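GTPase-activating protein GYP1 (Saccharomyces cerevisiae, PDB 1FKM) accelerates GTP hydrolysis by the Ypt/Rab GTPases Ypt1 and Ypt7, lending them an arginine and a glutamine finger through its TBC domain, the part crystallised here. Local coordinates at residues E67-F76 against R115-R123; Q89-N98 against Y129-T138. One frame throughout, in Å; residues are numbered along the deposited sequence.

Contact 1: residues E67-F76 against R115-R123; sequences EYRDSLKHTF and RILYLWAIR
The rings of Phe76 and Tyr118 lie almost parallel, planes 5° apart, but slid so far that they barely overlap; their nearest atoms are Phe76 CE1 and Tyr118 CE2, 4.0 Å apart. One face of Tyr118 carries CG1 of Ile122, set toward the rim, while the carbonyl O of Thr75 sits in plane at its edge and Trp87 of helix 83-93 meets the ring edge-to-face. Thr75 OG1 is buried here with no hydrogen-bond partner in the model. The Arg123 guanidinium has Glu67 OE2 in plane at its edge, in a salt bridge stretched to 3.6 Å from Arg123 NH2. That same NH2 gives a bent bond (131°) to Ser71 OG at 2.8 Å, and Ser71 OG in turn donates to Glu67 O, one helical turn earlier. In the all-helical TBC domain, Glu67 to Leu72 lie on helix 57-74, Thr75 and Phe76 follow its end, and their partners lie on helix 107-123; the axes of 67-74 and 115-123 pass 10.5 Å apart at closest, at 75°. Leu119 fills the crossing: CD2 lies 3.5 Å from Tyr68 CD1, and CB meets Leu72 CD1. Replacing Ser71 with alanine would probably leave Arg123 NH2 without its short bond, the long pairing with Glu67 its remaining tie to this helix. Leu72 CD2 presses on Arg115 CD at 3.5 Å; beyond it the arginine bends at chi3 and pairs with Glu175 of helix 168-186, which also hydrogen-bonds Tyr68 OH.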
# COMPACT_ATOMS: atom_id res chain seq x y z
N GLU A 67 7.83 -10.64 19.33
CA GLU A 67 6.61 -11.41 19.06
C GLU A 67 6.64 -11.97 17.64
O GLU A 67 6.22 -13.10 17.40
CB GLU A 67 5.37 -10.52 19.23
CG GLU A 67 4.07 -11.31 19.35
CD GLU A 67 2.85 -10.42 19.36
OE1 GLU A 67 2.95 -9.26 19.81
OE2 GLU A 67 1.77 -10.89 18.94
N TYR A 68 7.11 -11.16 16.70
CA TYR A 68 7.21 -11.60 15.30
C TYR A 68 8.10 -12.84 15.25
O TYR A 68 7.73 -13.86 14.68
CB TYR A 68 7.83 -10.50 14.45
CG TYR A 68 8.16 -10.93 13.04
CD1 TYR A 68 7.14 -11.14 12.11
CD2 TYR A 68 9.48 -11.17 12.65
CE1 TYR A 68 7.43 -11.57 10.82
CE2 TYR A 68 9.78 -11.61 11.35
CZ TYR A 68 8.74 -11.80 10.45
OH TYR A 68 9.00 -12.26 9.17
N ARG A 69 9.28 -12.72 15.86
CA ARG A 69 10.26 -13.81 15.89
C ARG A 69 9.68 -15.08 16.52
O ARG A 69 9.79 -16.16 15.95
CB ARG A 69 11.49 -13.37 16.69
CG ARG A 69 12.38 -12.34 15.99
CD ARG A 69 13.56 -11.97 16.88
NE ARG A 69 14.59 -11.21 16.18
CZ ARG A 69 14.48 -9.93 15.82
NH1 ARG A 69 13.37 -9.25 16.10
NH2 ARG A 69 15.47 -9.32 15.19
N ASP A 70 9.07 -14.93 17.69
CA ASP A 70 8.48 -16.08 18.38
C ASP A 70 7.37 -16.73 17.56
O ASP A 70 7.29 -17.96 17.47
CB ASP A 70 7.91 -15.66 19.74
CG ASP A 70 8.97 -15.13 20.68
OD1 ASP A 70 10.15 -15.53 20.54
OD2 ASP A 70 8.62 -14.33 21.58
N SER A 71 6.52 -15.91 16.96
CA SER A 71 5.42 -16.42 16.15
C SER A 71 5.95 -17.22 14.96
O SER A 71 5.41 -18.27 14.62
CB SER A 71 4.56 -15.27 15.64
OG SER A 71 3.94 -14.59 16.71
N LEU A 72 7.00 -16.71 14.33
CA LEU A 72 7.58 -17.38 13.17
C LEU A 72 8.24 -18.68 13.62
O LEU A 72 8.15 -19.70 12.94
CB LEU A 72 8.60 -16.46 12.50
CG LEU A 72 8.72 -16.56 10.98
CD1 LEU A 72 7.36 -16.36 10.32
CD2 LEU A 72 9.72 -15.52 10.49
N LYS A 73 8.92 -18.63 14.76
CA LYS A 73 9.60 -19.81 15.30
C LYS A 73 8.56 -20.88 15.62
O LYS A 73 8.76 -22.06 15.34
CB LYS A 73 10.36 -19.43 16.56
CG LYS A 73 11.18 -20.56 17.16
CD LYS A 73 11.75 -20.17 18.52
CE LYS A 73 12.60 -18.92 18.44
NZ LYS A 73 13.11 -18.51 19.78
N HIS A 74 7.45 -20.45 16.20
CA HIS A 74 6.36 -21.35 16.57
C HIS A 74 5.68 -21.95 15.34
O HIS A 74 5.28 -23.11 15.36
CB HIS A 74 5.33 -20.60 17.42
CG HIS A 74 4.17 -21.44 17.85
ND1 HIS A 74 4.30 -22.51 18.71
CD2 HIS A 74 2.85 -21.35 17.56
CE1 HIS A 74 3.12 -23.05 18.92
NE2 HIS A 74 2.22 -22.36 18.24
N THR A 75 5.56 -21.16 14.28
CA THR A 75 4.90 -21.63 13.06
C THR A 75 5.80 -22.47 12.16
O THR A 75 5.39 -22.86 11.06
CB THR A 75 4.35 -20.44 12.24
OG1 THR A 75 3.62 -20.93 11.12
CG2 THR A 75 5.48 -19.55 11.75
N PHE A 76 7.02 -22.75 12.61
CA PHE A 76 7.95 -23.57 11.82
C PHE A 76 8.21 -24.93 12.45
O PHE A 76 8.58 -25.03 13.62
CB PHE A 76 9.29 -22.84 11.63
CG PHE A 76 9.26 -21.77 10.58
CD1 PHE A 76 8.62 -21.98 9.37
CD2 PHE A 76 9.89 -20.55 10.80
CE1 PHE A 76 8.61 -21.00 8.38
CE2 PHE A 76 9.89 -19.56 9.82
CZ PHE A 76 9.25 -19.78 8.61
N ARG A 115 8.51 -14.96 4.47
CA ARG A 115 8.20 -15.11 5.89
C ARG A 115 7.07 -14.18 6.34
O ARG A 115 6.17 -14.58 7.08
CB ARG A 115 9.45 -14.85 6.74
CG ARG A 115 10.55 -15.89 6.59
CD ARG A 115 11.66 -15.67 7.61
NE ARG A 115 12.55 -14.56 7.27
CZ ARG A 115 13.65 -14.68 6.53
NH1 ARG A 115 14.00 -15.87 6.03
NH2 ARG A 115 14.41 -13.62 6.29
N ILE A 116 7.13 -12.93 5.90
CA ILE A 116 6.10 -11.96 6.25
C ILE A 116 4.72 -12.41 5.79
O ILE A 116 3.76 -12.42 6.57
CB ILE A 116 6.41 -10.57 5.63
CG1 ILE A 116 7.68 -9.99 6.26
CG2 ILE A 116 5.22 -9.64 5.84
CD1 ILE A 116 8.21 -8.74 5.54
N LEU A 117 4.61 -12.78 4.52
CA LEU A 117 3.33 -13.20 3.98
C LEU A 117 2.86 -14.51 4.57
O LEU A 117 1.66 -14.71 4.78
CB LEU A 117 3.42 -13.32 2.46
CG LEU A 117 3.69 -11.99 1.74
CD1 LEU A 117 3.82 -12.24 0.24
CD2 LEU A 117 2.57 -11.01 2.02
N TYR A 118 3.80 -15.41 4.84
CA TYR A 118 3.45 -16.71 5.40
C TYR A 118 2.82 -16.52 6.78
O TYR A 118 1.78 -17.09 7.08
CB TYR A 118 4.69 -17.59 5.52
CG TYR A 118 4.43 -18.94 6.15
CD1 TYR A 118 3.62 -19.88 5.51
CD2 TYR A 118 4.97 -19.26 7.39
CE1 TYR A 118 3.36 -21.12 6.09
CE2 TYR A 118 4.71 -20.50 7.99
CZ TYR A 118 3.91 -21.42 7.34
OH TYR A 118 3.64 -22.63 7.94
N LEU A 119 3.46 -15.70 7.62
CA LEU A 119 2.95 -15.46 8.96
C LEU A 119 1.57 -14.83 8.93
O LEU A 119 0.69 -15.21 9.71
CB LEU A 119 3.91 -14.58 9.76
CG LEU A 119 3.48 -14.34 11.22
CD1 LEU A 119 3.32 -15.68 11.94
CD2 LEU A 119 4.50 -13.46 11.92
N TRP A 120 1.37 -13.86 8.04
CA TRP A 120 0.06 -13.22 7.95
C TRP A 120 -0.98 -14.24 7.50
O TRP A 120 -2.10 -14.29 8.03
CB TRP A 120 0.08 -12.05 6.95
CG TRP A 120 -1.24 -11.32 6.91
CD1 TRP A 120 -1.60 -10.24 7.66
CD2 TRP A 120 -2.38 -11.65 6.11
NE1 TRP A 120 -2.90 -9.89 7.39
CE2 TRP A 120 -3.40 -10.74 6.44
CE3 TRP A 120 -2.64 -12.64 5.15
CZ2 TRP A 120 -4.67 -10.78 5.84
CZ3 TRP A 120 -3.89 -12.68 4.56
CH2 TRP A 120 -4.89 -11.76 4.91
N ALA A 121 -0.62 -15.06 6.52
CA ALA A 121 -1.55 -16.07 6.00
C ALA A 121 -1.94 -17.08 7.07
O ALA A 121 -3.10 -17.48 7.17
CB ALA A 121 -0.92 -16.78 4.80
N ILE A 122 -0.98 -17.50 7.88
CA ILE A 122 -1.24 -18.47 8.94
C ILE A 122 -2.15 -17.86 10.01
O ILE A 122 -2.96 -18.55 10.62
CB ILE A 122 0.07 -18.94 9.60
CG1 ILE A 122 0.88 -19.76 8.59
CG2 ILE A 122 -0.21 -19.76 10.85
CD1 ILE A 122 0.13 -20.94 8.01
N ARG A 123 -2.02 -16.55 10.21
CA ARG A 123 -2.83 -15.85 11.19
C ARG A 123 -4.21 -15.44 10.70
O ARG A 123 -5.02 -14.92 11.47
CB ARG A 123 -2.09 -14.61 11.69
CG ARG A 123 -0.94 -14.91 12.61
CD ARG A 123 -0.57 -13.65 13.36
NE ARG A 123 0.37 -13.91 14.44
CZ ARG A 123 0.52 -13.12 15.49
NH1 ARG A 123 -0.22 -12.02 15.60
NH2 ARG A 123 1.40 -13.42 16.43

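Contact 2: residues Q89-N98 against Y129-T138; sequences QIEIDIPRTN and YVQGINDLVT
Tyr129 swings its ring away from its own backbone N (chi1 169°), and OH reaches Asp93 OD2, 2.7 Å away; Asn134 takes the rarer chi1 of 57°, its CG between backbone N and carbonyl carbon, which brings ND2 to Thr97 OG1. The tyrosine hydroxyl donates to the anti lone pair of the carboxylate. Ile90 CG1 lies over a face of the ring in a CH-pi contact, 4.1 Å from the centroid, and Gln89 CG packs at the edge. A water joins Gln89 OE1 to Tyr129 N. The Asn134 amide works both ways: ND2 gives Thr97 OG1 a nearly straight bond (2.9 Å, 174°), and OD1 accepts from the N of Gly132, the N-cap of helix 133-145. Thr97 OG1 in turn donates to Asp93 O. This is where the TBC domain carries its two catalytic fingers, the arginine finger Arg96 and the glutamine finger Gln131. Arg96 NH2 forms a salt bridge with Asp93 OD1 at 2.9 Å, while Gln131 NE2 bonds only weakly to OD2 (3.4 Å). One carboxylate therefore touches both fingers, firmly on the arginine side and loosely on the glutamine side, consistent with Asp93 helping to place them in this GTPase-free structure.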
# COMPACT_ATOMS: atom_id res chain seq x y z
N GLN A 89 2.43 -22.08 -1.77
CA GLN A 89 1.53 -21.22 -2.53
C GLN A 89 2.13 -19.81 -2.60
O GLN A 89 2.03 -19.12 -3.62
CB GLN A 89 0.17 -21.19 -1.84
CG GLN A 89 -0.77 -20.10 -2.27
CD GLN A 89 -2.08 -20.17 -1.50
OE1 GLN A 89 -2.10 -20.39 -0.29
NE2 GLN A 89 -3.19 -19.97 -2.21
N ILE A 90 2.77 -19.39 -1.51
CA ILE A 90 3.40 -18.06 -1.46
C ILE A 90 4.69 -18.06 -2.26
O ILE A 90 5.05 -17.06 -2.89
CB ILE A 90 3.69 -17.66 -0.01
CG1 ILE A 90 2.36 -17.45 0.73
CG2 ILE A 90 4.54 -16.39 0.03
CD1 ILE A 90 2.54 -17.29 2.21
N GLU A 91 5.39 -19.18 -2.22
CA GLU A 91 6.65 -19.37 -2.91
C GLU A 91 6.46 -19.17 -4.41
O GLU A 91 7.36 -18.71 -5.11
CB GLU A 91 7.16 -20.78 -2.65
CG GLU A 91 8.46 -21.14 -3.33
CD GLU A 91 8.75 -22.62 -3.23
OE1 GLU A 91 8.73 -23.16 -2.10
OE2 GLU A 91 9.01 -23.25 -4.28
N ILE A 92 5.28 -19.52 -4.90
CA ILE A 92 4.95 -19.38 -6.31
C ILE A 92 4.79 -17.92 -6.74
O ILE A 92 5.09 -17.57 -7.88
CB ILE A 92 3.65 -20.15 -6.63
CG1 ILE A 92 3.90 -21.65 -6.47
CG2 ILE A 92 3.18 -19.83 -8.04
CD1 ILE A 92 2.65 -22.51 -6.62
N ASP A 93 4.34 -17.06 -5.83
CA ASP A 93 4.15 -15.65 -6.17
C ASP A 93 5.30 -14.70 -5.85
O ASP A 93 5.49 -13.70 -6.55
CB ASP A 93 2.88 -15.12 -5.49
CG ASP A 93 1.62 -15.51 -6.23
OD1 ASP A 93 1.72 -16.24 -7.24
OD2 ASP A 93 0.52 -15.09 -5.80
N ILE A 94 6.08 -15.00 -4.82
CA ILE A 94 7.18 -14.12 -4.44
C ILE A 94 8.15 -13.77 -5.57
O ILE A 94 8.31 -12.59 -5.91
CB ILE A 94 7.99 -14.73 -3.26
CG1 ILE A 94 7.12 -14.75 -2.00
CG2 ILE A 94 9.25 -13.91 -3.01
CD1 ILE A 94 6.67 -13.38 -1.54
N PRO A 95 8.81 -14.77 -6.17
CA PRO A 95 9.76 -14.52 -7.26
C PRO A 95 9.17 -13.74 -8.43
O PRO A 95 9.90 -13.16 -9.23
CB PRO A 95 10.18 -15.94 -7.68
CG PRO A 95 10.04 -16.72 -6.42
CD PRO A 95 8.72 -16.21 -5.89
N ARG A 96 7.84 -13.72 -8.52
CA ARG A 96 7.16 -13.02 -9.60
C ARG A 96 6.57 -11.66 -9.23
O ARG A 96 5.87 -11.04 -10.03
CB ARG A 96 6.05 -13.92 -10.16
CG ARG A 96 6.52 -15.32 -10.55
CD ARG A 96 5.42 -16.09 -11.28
NE ARG A 96 4.25 -16.33 -10.44
CZ ARG A 96 3.10 -16.84 -10.89
NH1 ARG A 96 2.98 -17.16 -12.17
NH2 ARG A 96 2.09 -17.02 -10.06
N THR A 97 6.86 -11.18 -8.01
CA THR A 97 6.36 -9.89 -7.55
C THR A 97 7.29 -8.75 -7.98
O THR A 97 8.50 -8.85 -7.85
CB THR A 97 6.23 -9.87 -6.01
OG1 THR A 97 5.28 -10.87 -5.60
CG2 THR A 97 5.76 -8.51 -5.51
N ASN A 98 6.70 -7.66 -8.48
CA ASN A 98 7.47 -6.50 -8.95
C ASN A 98 8.66 -6.91 -9.80
O ASN A 98 9.81 -6.57 -9.49
CB ASN A 98 7.97 -5.65 -7.77
CG ASN A 98 6.84 -4.97 -7.02
OD1 ASN A 98 5.90 -4.46 -7.62
ND2 ASN A 98 6.95 -4.95 -5.69
N TYR A 129 -3.51 -17.16 2.05
CA TYR A 129 -2.78 -16.24 1.20
C TYR A 129 -3.66 -15.91 -0.00
O TYR A 129 -4.27 -16.79 -0.60
CB TYR A 129 -1.47 -16.86 0.70
CG TYR A 129 -0.84 -16.04 -0.40
CD1 TYR A 129 -0.34 -14.76 -0.14
CD2 TYR A 129 -0.80 -16.50 -1.71
CE1 TYR A 129 0.18 -13.97 -1.15
CE2 TYR A 129 -0.29 -15.72 -2.74
CZ TYR A 129 0.20 -14.45 -2.45
OH TYR A 129 0.71 -13.66 -3.46
N VAL A 130 -3.73 -14.63 -0.35
CA VAL A 130 -4.53 -14.20 -1.49
C VAL A 130 -3.68 -13.33 -2.39
O VAL A 130 -3.04 -12.39 -1.93
CB VAL A 130 -5.77 -13.39 -1.03
CG1 VAL A 130 -6.64 -13.05 -2.24
CG2 VAL A 130 -6.55 -14.19 -0.01
N GLN A 131 -3.67 -13.66 -3.68
CA GLN A 131 -2.90 -12.89 -4.64
C GLN A 131 -3.36 -11.44 -4.54
O GLN A 131 -4.56 -11.15 -4.57
CB GLN A 131 -3.12 -13.44 -6.06
CG GLN A 131 -2.14 -12.91 -7.09
CD GLN A 131 -2.16 -13.71 -8.37
OE1 GLN A 131 -3.17 -13.77 -9.08
NE2 GLN A 131 -1.03 -14.35 -8.68
N GLY A 132 -2.39 -10.55 -4.41
CA GLY A 132 -2.69 -9.14 -4.26
C GLY A 132 -2.02 -8.65 -2.99
O GLY A 132 -1.54 -7.52 -2.92
N ILE A 133 -1.99 -9.51 -1.97
CA ILE A 133 -1.36 -9.16 -0.70
C ILE A 133 0.15 -9.07 -0.90
O ILE A 133 0.84 -8.33 -0.19
CB ILE A 133 -1.66 -10.20 0.39
CG1 ILE A 133 -3.18 -10.29 0.61
CG2 ILE A 133 -0.98 -9.81 1.68
CD1 ILE A 133 -3.81 -8.99 1.05
N ASN A 134 0.66 -9.82 -1.88
CA ASN A 134 2.09 -9.80 -2.17
C ASN A 134 2.47 -8.42 -2.72
O ASN A 134 3.60 -7.97 -2.57
CB ASN A 134 2.45 -10.89 -3.18
CG ASN A 134 1.67 -10.79 -4.48
OD1 ASN A 134 0.44 -10.71 -4.47
ND2 ASN A 134 2.38 -10.80 -5.60
N ASP A 135 1.51 -7.75 -3.35
CA ASP A 135 1.77 -6.42 -3.88
C ASP A 135 1.70 -5.40 -2.75
O ASP A 135 2.58 -4.55 -2.61
CB ASP A 135 0.74 -6.04 -4.95
CG ASP A 135 0.83 -6.91 -6.18
OD1 ASP A 135 1.90 -6.92 -6.83
OD2 ASP A 135 -0.18 -7.58 -6.50
N LEU A 136 0.65 -5.50 -1.93
CA LEU A 136 0.43 -4.56 -0.83
C LEU A 136 1.52 -4.46 0.21
O LEU A 136 1.69 -3.42 0.84
CB LEU A 136 -0.90 -4.86 -0.12
CG LEU A 136 -2.16 -4.63 -0.95
CD1 LEU A 136 -3.39 -4.90 -0.08
CD2 LEU A 136 -2.19 -3.20 -1.46
N VAL A 137 2.26 -5.55 0.41
CA VAL A 137 3.32 -5.54 1.40
C VAL A 137 4.55 -4.75 0.95
O VAL A 137 5.27 -4.20 1.78
CB VAL A 137 3.77 -7.00 1.75
CG1 VAL A 137 4.51 -7.63 0.57
CG2 VAL A 137 4.66 -6.99 3.00
N THR A 138 4.77 -4.65 -0.37
CA THR A 138 5.97 -3.99 -0.88
C THR A 138 6.21 -2.50 -0.60
O THR A 138 7.36 -2.11 -0.33
CB THR A 138 6.18 -4.30 -2.40
OG1 THR A 138 5.11 -3.76 -3.18
CG2 THR A 138 6.21 -5.81 -2.60
O HOH W 1 -3.54 -20.00 2.00

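Contact 1 lies farther out, about 21 Å from the chain centre to its own, and is partly buried; contact 2, at about 13 Å, is the buried one, though its two fingers are exposed. Helix 107-123 links them: contact 1 sets it against helix 57-74, while Tyr118 and Leu117 pack onto Ile90 and Ile94 of 89-98, and Leu117 also meets Ile133 of contact 2. The chemistry differs accordingly. Contact 1 is a helix crossing centred on Leu119, Leu72 and Tyr68, with the Glu67-Arg123 pair at the rim, away from the annotated sites. Contact 2 joins the end of helix 83-93 and the loop after it to the start of helix 133-145 and the loop before it, mostly by polar bonds.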